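Local atomic coordinates of adenosine deaminase (Burkholderia ambifaria, PDB entry 4GXW), a protein that binds a zinc ion and probably catalyses hydrolytic deamination of adenosine or a related purine. Residues Ile155-Glu161 and Gly184-Arg190; Thr213-Glu219 and Val236-Gly242; Gly218-Trp224 and Tyr243-Asn248. All coordinates share one frame; numbering follows the deposited sequence. Where two conformers were deposited one is given.

Interaction 1. Residues Ile155-Glu161 and Gly184-Arg190; sequences IPSIDRE and GIGIDYR
Ile-155 lays its CG2 methyl against the carbonyl of Gly-184 and the start of Gly-186. Pro-156 O takes the amide of Gly-186. In one conformer Ser-157 turns its hydroxyl back onto Ile-155 O, and a water bonded to Ser-157 OG and Asp-188 OD2 joins the strands on that face; Asp-188 OD1 is held by Asn-118 ND2. Ile-158 is bound to strand 184-188 through its N, to Gly-186 O at 2.8 Å, and through its O, which receives Asp-188 N at 3.0 Å in a nearly straight bond (171°). On the other face its CB meets Ile-187 CG1 at 3.7 Å. The Asp-159 carboxylate meets the Tyr-189 ring at a slant, OD1 nearest CD2, the planes 30° apart; OD1 also accepts from Glu-161 N, an Asx turn, and OD2 salt-bridges Arg-81. Arg-160 N continues the pairing to Asp-188 O. Its CG lies between the backbone N and the carbonyl carbon (chi1 77°) and the chain bends at chi3, bringing the guanidinium over to Ile-187, whose CD1 is 4.2 Å above its plane; NH1 goes on to His-216 O and, through a water, to Tyr-189 O. Glu-161 ends the run, OE2 accepting Arg-190 N at 3.0 Å with its anti lone pair. This is parallel pairing in the beta-alpha-beta unit through helix 164-176 of the TIM barrel, with Asp-188 at the mouth near zinc ligands His-37 and His-216.

Interaction 2. Residues Thr213-Glu219 and Val236-Gly242; sequences TTAHAGE and VDRVDHG. With ZN (zinc ion), chain C.
Thr-214 and Asp-240 are brought together by their first torsions: the threonine OG1 stands anti to its own amide nitrogen (chi1 -173°), while the aspartate CG lies beside its backbone N (chi1 -57°). Thr-214 OG1 then donates to Asp-240 OD2 at 2.7 Å, arriving from above the carboxylate plane. The same OD2 accepts from a water that in turn accepts a hydrogen bond from His-216 ND1, and OD1 is held by Thr-263. Asp-240 CB sits over one face of the His-216 imidazole, 4.0 Å from the ring centroid, so the ring is packed on one face and hydrogen-bonded to the water at ND1. Its NE2 binds zinc at 2.3 Å. The His-241 ring meets it obliquely, with Glu-219 CG over one of its own faces; His-241 ND1 pairs with Tyr-243 OH, and NE2 lies 2.8 Å from the water that binds zinc. Backbone bonds hold the segments in line: Asp-240 N to Ala-215 O, Ala-217 N to Asp-240 O, and Gly-242 N to Ala-217 O. At the far end Thr-213 N donates to Asp-237 OD2 at 2.9 Å, and Asp-237 N returns a bond to Thr-213 O. The zinc, completed by His-35, His-37 and Asp-301, would be expected to polarise its bound water, and the nearby His-241 is placed to interact with that water as in other adenosine deaminases.

Interaction 3. Residues Gly218-Trp224 and Tyr243-Asn248; sequences GEFGMPW and YTIVDN
Thr-244 meets Met-222 in a loop-to-loop contact at the C-terminal end of the barrel, between 218-224, which runs from strand 212-217 to helix 224-232, and 243-248, which carries a 3-10 segment at 243-247 between strand 238-239 and helix 249-258. The contact is partly buried, with a hydrogen bond from a hydroxyl at one end and an indole face at the other. Thr-244 OG1 donates to Met-222 O at 2.8 Å, nearly along the direction of the carbonyl. Its chi1 of 55° sets OG1 between the backbone N and the carbonyl carbon, within 3.4 Å of Gly-218 CA. Gly-218, at positive phi, brings its CA this close to the hydroxyl. The methyl branch, CG2, reaches Gly-221 CA at 3.9 Å. From Glu-219 to Met-222, with Gly-221 inside it, the chain makes a type I' turn, closed by Met-222 N on Glu-219 O, which presents the Met-222 carbonyl to the threonine. Further along, Trp-224 rests its CB on Thr-244 O at 3.4 Å and turns its indole across Asn-248. Asn-248 CB lies over the five-membered ring, 4.0 Å from its centroid and only 10° off the normal, while the amide plane stands 82° from the ring. Asp-247 CB comes to Trp-224 CD1, and a water links Asp-247 OD2 with Trp-224 N. Asn-248 is the N-cap of helix 249-258, whose Leu-251 also touches the indole. Ile-245 packs on Cys-252 and Tyr-255 of that helix and on Phe-262 of strand 261-264, while Thr-244 touches Tyr-271 of helix 269-274.

Overall arrangement
The three contacts run round one side of the barrel. Interaction 1 closes before interaction 2 opens, and interactions 2 and 3 alternate along the chain, sharing Gly-218 and Glu-219. The centres of interactions 1 and 2 lie about 10 Å apart on a single parallel sheet, where strands 184-188 and 212-217 are neighbours joined by Ile-185 O and Thr-214 N. The centre of interaction 3 lies about 11 Å from that of interaction 2 and about 18 Å from that of interaction 1, among the loops that leave strands 212-217 and 238-239. Consecutive beta-alpha units thus bring Asp-188, His-216 and His-241 to the mouth around the zinc, while interaction 3 joins the loops just beyond them.

Interaction 1. Residues Ile155-Glu161 and Gly184-Arg190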
# COMPACT_ATOMS: atom_id res chain seq x y z
N ILE A 155 -5.97 3.95 -8.18
CA ILE A 155 -5.35 5.25 -7.90
C ILE A 155 -4.17 5.43 -8.85
O ILE A 155 -3.04 5.03 -8.55
CB ILE A 155 -4.90 5.36 -6.42
CG1 ILE A 155 -6.07 5.08 -5.47
CG2 ILE A 155 -4.29 6.73 -6.14
CD1 ILE A 155 -5.67 5.04 -3.99
N PRO A 156 -4.43 6.04 -10.02
CA PRO A 156 -3.33 6.37 -10.93
C PRO A 156 -2.34 7.26 -10.18
O PRO A 156 -2.76 8.20 -9.50
CB PRO A 156 -4.03 7.10 -12.08
CG PRO A 156 -5.44 6.56 -12.05
CD PRO A 156 -5.75 6.39 -10.58
N SER A 157 -1.05 6.96 -10.31
CA SER A 157 -0.06 7.60 -9.47
C SER A 157 1.06 8.23 -10.27
O SER A 157 1.58 7.64 -11.22
CB SER A 157 0.51 6.60 -8.46
OG SER A 157 -0.51 6.16 -7.58
N ILE A 158 1.42 9.44 -9.86
CA ILE A 158 2.49 10.19 -10.49
C ILE A 158 3.83 9.50 -10.27
O ILE A 158 4.13 9.05 -9.16
CB ILE A 158 2.55 11.61 -9.90
CG1 ILE A 158 1.25 12.36 -10.22
CG2 ILE A 158 3.79 12.35 -10.36
CD1 ILE A 158 1.01 13.55 -9.31
N ASP A 159 4.62 9.36 -11.34
CA ASP A 159 6.00 8.89 -11.27
C ASP A 159 6.83 10.15 -11.02
O ASP A 159 7.10 10.92 -11.94
CB ASP A 159 6.36 8.23 -12.60
CG ASP A 159 7.79 7.75 -12.67
OD1 ASP A 159 8.61 8.08 -11.79
OD2 ASP A 159 8.08 7.03 -13.66
N ARG A 160 7.23 10.37 -9.77
CA ARG A 160 7.86 11.64 -9.43
C ARG A 160 9.26 11.81 -10.00
O ARG A 160 9.85 12.89 -9.91
CB ARG A 160 7.86 11.86 -7.91
CG ARG A 160 8.91 11.05 -7.16
CD ARG A 160 8.57 10.92 -5.67
NE ARG A 160 8.41 12.24 -5.04
CZ ARG A 160 7.63 12.49 -3.99
NH1 ARG A 160 6.94 11.52 -3.39
NH2 ARG A 160 7.54 13.74 -3.53
N GLU A 161 9.81 10.75 -10.59
CA GLU A 161 11.12 10.85 -11.24
C GLU A 161 11.03 11.47 -12.62
O GLU A 161 12.05 11.83 -13.21
CB GLU A 161 11.80 9.48 -11.29
CG GLU A 161 12.08 8.92 -9.90
CD GLU A 161 12.70 7.54 -9.92
OE1 GLU A 161 13.39 7.21 -10.91
OE2 GLU A 161 12.48 6.78 -8.96
N GLY A 184 -8.88 8.69 -7.48
CA GLY A 184 -7.98 9.78 -7.16
C GLY A 184 -6.57 9.50 -7.59
O GLY A 184 -6.34 8.48 -8.26
N ILE A 185 -5.65 10.38 -7.21
CA ILE A 185 -4.25 10.24 -7.58
C ILE A 185 -3.34 10.10 -6.37
O ILE A 185 -3.68 10.50 -5.26
CB ILE A 185 -3.73 11.41 -8.46
CG1 ILE A 185 -3.76 12.73 -7.68
CG2 ILE A 185 -4.49 11.50 -9.76
CD1 ILE A 185 -2.88 13.80 -8.28
N GLY A 186 -2.17 9.54 -6.63
CA GLY A 186 -1.09 9.48 -5.67
C GLY A 186 0.22 9.93 -6.31
O GLY A 186 0.23 10.37 -7.47
N ILE A 187 1.32 9.84 -5.56
CA ILE A 187 2.65 10.13 -6.10
C ILE A 187 3.66 9.19 -5.43
O ILE A 187 3.63 9.02 -4.21
CB ILE A 187 3.06 11.62 -5.94
CG1 ILE A 187 4.38 11.90 -6.65
CG2 ILE A 187 3.17 12.03 -4.46
CD1 ILE A 187 4.67 13.38 -6.82
N ASP A 188 4.51 8.57 -6.23
CA ASP A 188 5.49 7.63 -5.71
C ASP A 188 6.77 7.60 -6.56
O ASP A 188 7.02 8.53 -7.33
CB ASP A 188 4.87 6.24 -5.50
CG ASP A 188 4.20 5.70 -6.76
OD1 ASP A 188 4.80 5.76 -7.85
OD2 ASP A 188 3.06 5.19 -6.66
N TYR A 189 7.53 6.52 -6.43
CA TYR A 189 8.92 6.40 -6.89
C TYR A 189 9.89 7.20 -5.99
O TYR A 189 9.49 7.60 -4.89
CB TYR A 189 9.07 6.65 -8.40
CG TYR A 189 8.71 5.44 -9.25
CD1 TYR A 189 9.58 4.36 -9.34
CD2 TYR A 189 7.53 5.38 -9.98
CE1 TYR A 189 9.28 3.26 -10.12
CE2 TYR A 189 7.23 4.27 -10.78
CZ TYR A 189 8.11 3.21 -10.82
OH TYR A 189 7.86 2.10 -11.60
N ARG A 190 11.14 7.40 -6.40
CA ARG A 190 12.14 7.88 -5.45
C ARG A 190 11.89 9.32 -5.01
O ARG A 190 11.83 10.22 -5.84
CB ARG A 190 13.56 7.73 -6.02
CG ARG A 190 14.68 7.94 -5.00
CD ARG A 190 16.05 7.68 -5.62
NE ARG A 190 17.15 7.96 -4.69
CZ ARG A 190 17.92 9.04 -4.73
NH1 ARG A 190 18.89 9.21 -3.85
NH2 ARG A 190 17.71 9.97 -5.67
O HOH W 1 1.12 6.41 -5.13
O HOH W 2 7.54 8.78 -3.45

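Interaction 2. Residues Thr213-Glu219 and Val236-Gly242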
# COMPACT_ATOMS: atom_id res chain seq x y z
N THR A 213 -6.95 12.84 -3.36
CA THR A 213 -5.51 12.74 -3.56
C THR A 213 -4.81 12.19 -2.33
O THR A 213 -5.25 12.37 -1.19
CB THR A 213 -4.86 14.11 -3.96
OG1 THR A 213 -4.79 14.97 -2.83
CG2 THR A 213 -5.59 14.81 -5.11
N THR A 214 -3.70 11.52 -2.59
CA THR A 214 -2.81 11.03 -1.55
C THR A 214 -1.38 11.25 -2.03
O THR A 214 -1.16 11.64 -3.19
CB THR A 214 -3.08 9.54 -1.20
OG1 THR A 214 -2.28 9.15 -0.07
CG2 THR A 214 -2.79 8.63 -2.39
N ALA A 215 -0.40 11.05 -1.16
CA ALA A 215 1.00 11.25 -1.55
C ALA A 215 1.96 10.48 -0.66
O ALA A 215 1.81 10.51 0.56
CB ALA A 215 1.37 12.74 -1.51
N HIS A 216 2.95 9.84 -1.27
CA HIS A 216 4.11 9.33 -0.53
C HIS A 216 4.91 10.55 -0.03
O HIS A 216 5.27 11.44 -0.82
CB HIS A 216 5.02 8.46 -1.42
CG HIS A 216 4.51 7.07 -1.69
ND1 HIS A 216 3.25 6.81 -2.19
CD2 HIS A 216 5.11 5.86 -1.54
CE1 HIS A 216 3.10 5.50 -2.34
NE2 HIS A 216 4.21 4.90 -1.95
N ALA A 217 5.19 10.59 1.26
CA ALA A 217 5.96 11.70 1.84
C ALA A 217 6.66 11.25 3.11
O ALA A 217 6.09 10.50 3.91
CB ALA A 217 5.04 12.88 2.14
N GLY A 218 7.90 11.69 3.30
CA GLY A 218 8.64 11.35 4.50
C GLY A 218 9.20 9.93 4.51
O GLY A 218 9.47 9.37 5.59
N GLU A 219 9.35 9.35 3.33
CA GLU A 219 10.04 8.07 3.14
C GLU A 219 11.52 8.35 2.88
O GLU A 219 11.89 9.48 2.57
CB GLU A 219 9.42 7.30 1.96
CG GLU A 219 9.80 5.83 1.91
CD GLU A 219 9.22 5.08 0.71
OE1 GLU A 219 8.50 5.67 -0.12
OE2 GLU A 219 9.52 3.86 0.59
N VAL A 236 -3.73 16.92 0.45
CA VAL A 236 -4.06 15.51 0.31
C VAL A 236 -5.09 15.06 1.34
O VAL A 236 -5.18 15.60 2.45
CB VAL A 236 -2.81 14.59 0.38
CG1 VAL A 236 -1.85 14.91 -0.75
CG2 VAL A 236 -2.10 14.71 1.73
N ASP A 237 -5.86 14.05 0.95
CA ASP A 237 -6.86 13.47 1.83
C ASP A 237 -6.27 12.49 2.83
O ASP A 237 -6.82 12.30 3.91
CB ASP A 237 -7.95 12.81 1.00
CG ASP A 237 -8.67 13.79 0.13
OD1 ASP A 237 -9.46 14.60 0.68
OD2 ASP A 237 -8.42 13.83 -1.10
N ARG A 238 -5.17 11.85 2.45
CA ARG A 238 -4.43 11.01 3.38
C ARG A 238 -2.96 11.02 2.96
O ARG A 238 -2.62 11.56 1.91
CB ARG A 238 -5.00 9.59 3.49
CG ARG A 238 -5.02 8.82 2.17
CD ARG A 238 -5.60 7.41 2.34
NE ARG A 238 -5.42 6.65 1.10
CZ ARG A 238 -6.39 6.07 0.38
NH1 ARG A 238 -7.65 6.09 0.77
NH2 ARG A 238 -6.08 5.44 -0.74
N VAL A 239 -2.11 10.44 3.80
CA VAL A 239 -0.67 10.44 3.58
C VAL A 239 -0.15 9.01 3.51
O VAL A 239 -0.54 8.16 4.31
CB VAL A 239 0.06 11.19 4.72
CG1 VAL A 239 1.56 11.09 4.58
CG2 VAL A 239 -0.36 12.64 4.75
N ASP A 240 0.75 8.75 2.57
CA ASP A 240 1.46 7.48 2.49
C ASP A 240 2.84 7.56 3.12
O ASP A 240 3.67 8.41 2.75
CB ASP A 240 1.51 6.97 1.04
CG ASP A 240 0.13 6.83 0.45
OD1 ASP A 240 -0.71 6.08 1.03
OD2 ASP A 240 -0.15 7.50 -0.58
N HIS A 241 3.06 6.69 4.10
CA HIS A 241 4.25 6.61 4.95
C HIS A 241 4.22 7.71 6.02
O HIS A 241 3.65 7.53 7.09
CB HIS A 241 5.57 6.62 4.15
CG HIS A 241 5.73 5.46 3.21
ND1 HIS A 241 5.68 4.14 3.62
CD2 HIS A 241 5.96 5.43 1.88
CE1 HIS A 241 5.88 3.35 2.58
NE2 HIS A 241 6.06 4.11 1.51
N GLY A 242 4.83 8.85 5.72
CA GLY A 242 4.82 9.98 6.64
C GLY A 242 5.75 9.88 7.82
O GLY A 242 5.66 10.71 8.72
ZN ZN C . 4.35 2.66 -1.74
O HOH W 3 -7.19 16.17 -2.01
O HOH W 4 0.88 8.13 -3.03
O HOH W 5 6.13 2.78 -0.90

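Interaction 3. Residues Gly218-Trp224 and Tyr243-Asn248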
# COMPACT_ATOMS: atom_id res chain seq x y z
N GLY A 218 7.90 11.69 3.30
CA GLY A 218 8.64 11.35 4.50
C GLY A 218 9.20 9.93 4.51
O GLY A 218 9.47 9.37 5.59
N GLU A 219 9.35 9.35 3.33
CA GLU A 219 10.04 8.07 3.14
C GLU A 219 11.52 8.35 2.88
O GLU A 219 11.89 9.48 2.57
CB GLU A 219 9.42 7.30 1.96
CG GLU A 219 9.80 5.83 1.91
CD GLU A 219 9.22 5.08 0.71
OE1 GLU A 219 8.50 5.67 -0.12
OE2 GLU A 219 9.52 3.86 0.59
N PHE A 220 12.36 7.33 3.02
CA PHE A 220 13.80 7.46 2.75
C PHE A 220 14.49 8.50 3.65
O PHE A 220 15.54 9.04 3.28
CB PHE A 220 14.09 7.81 1.28
CG PHE A 220 13.32 6.98 0.29
CD1 PHE A 220 13.74 5.69 -0.02
CD2 PHE A 220 12.20 7.49 -0.36
CE1 PHE A 220 13.05 4.92 -0.95
CE2 PHE A 220 11.50 6.72 -1.28
CZ PHE A 220 11.93 5.44 -1.58
N GLY A 221 13.90 8.79 4.80
CA GLY A 221 14.43 9.81 5.68
C GLY A 221 14.27 11.23 5.15
O GLY A 221 14.92 12.15 5.64
N MET A 222 13.41 11.42 4.16
CA MET A 222 13.19 12.75 3.61
C MET A 222 12.55 13.66 4.66
O MET A 222 11.88 13.17 5.58
CB MET A 222 12.36 12.70 2.32
CG MET A 222 13.12 12.12 1.13
SD MET A 222 14.59 13.08 0.69
CE MET A 222 15.87 12.11 1.47
N PRO A 223 12.76 14.98 4.55
CA PRO A 223 12.34 15.90 5.62
C PRO A 223 10.85 15.85 5.93
O PRO A 223 10.03 15.67 5.02
CB PRO A 223 12.71 17.28 5.05
CG PRO A 223 13.82 17.00 4.07
CD PRO A 223 13.49 15.67 3.47
N TRP A 224 10.49 16.04 7.20
CA TRP A 224 9.09 16.16 7.59
C TRP A 224 8.39 17.30 6.83
O TRP A 224 7.17 17.28 6.66
CB TRP A 224 8.92 16.33 9.11
CG TRP A 224 9.57 17.54 9.70
CD1 TRP A 224 10.76 17.59 10.37
CD2 TRP A 224 9.06 18.89 9.70
NE1 TRP A 224 11.03 18.88 10.77
CE2 TRP A 224 10.00 19.69 10.38
CE3 TRP A 224 7.90 19.48 9.19
CZ2 TRP A 224 9.82 21.06 10.55
CZ3 TRP A 224 7.72 20.84 9.37
CH2 TRP A 224 8.68 21.62 10.04
N TYR A 243 6.69 8.93 7.81
CA TYR A 243 7.43 8.54 9.02
C TYR A 243 8.16 9.67 9.71
O TYR A 243 8.16 9.75 10.95
CB TYR A 243 8.41 7.39 8.73
CG TYR A 243 7.74 6.23 8.05
CD1 TYR A 243 6.64 5.61 8.64
CD2 TYR A 243 8.17 5.76 6.82
CE1 TYR A 243 5.99 4.56 8.01
CE2 TYR A 243 7.53 4.71 6.18
CZ TYR A 243 6.43 4.12 6.78
OH TYR A 243 5.76 3.09 6.16
N THR A 244 8.81 10.53 8.94
CA THR A 244 9.65 11.56 9.55
C THR A 244 8.85 12.66 10.27
O THR A 244 9.44 13.51 10.93
CB THR A 244 10.61 12.17 8.53
OG1 THR A 244 9.86 12.65 7.41
CG2 THR A 244 11.61 11.11 8.03
N ILE A 245 7.53 12.62 10.15
CA ILE A 245 6.70 13.57 10.89
C ILE A 245 6.93 13.46 12.40
O ILE A 245 6.73 14.43 13.13
CB ILE A 245 5.19 13.42 10.55
CG1 ILE A 245 4.42 14.68 10.96
CG2 ILE A 245 4.60 12.17 11.19
CD1 ILE A 245 2.92 14.54 10.81
N VAL A 246 7.41 12.31 12.87
CA VAL A 246 7.68 12.14 14.30
C VAL A 246 8.77 13.10 14.79
O VAL A 246 8.90 13.33 15.99
CB VAL A 246 8.06 10.69 14.68
CG1 VAL A 246 6.97 9.72 14.24
CG2 VAL A 246 9.41 10.31 14.07
N ASP A 247 9.54 13.65 13.85
CA ASP A 247 10.57 14.64 14.18
C ASP A 247 9.97 15.98 14.61
O ASP A 247 10.68 16.82 15.16
CB ASP A 247 11.51 14.86 12.99
CG ASP A 247 12.32 13.63 12.63
OD1 ASP A 247 12.50 12.76 13.49
OD2 ASP A 247 12.78 13.55 11.47
N ASN A 248 8.68 16.17 14.35
CA ASN A 248 8.01 17.44 14.65
C ASN A 248 6.73 17.18 15.45
O ASN A 248 5.65 17.07 14.88
CB ASN A 248 7.68 18.18 13.34
CG ASN A 248 7.11 19.58 13.56
OD1 ASN A 248 6.55 19.88 14.61
ND2 ASN A 248 7.23 20.42 12.55
O HOH W 6 12.76 15.23 9.13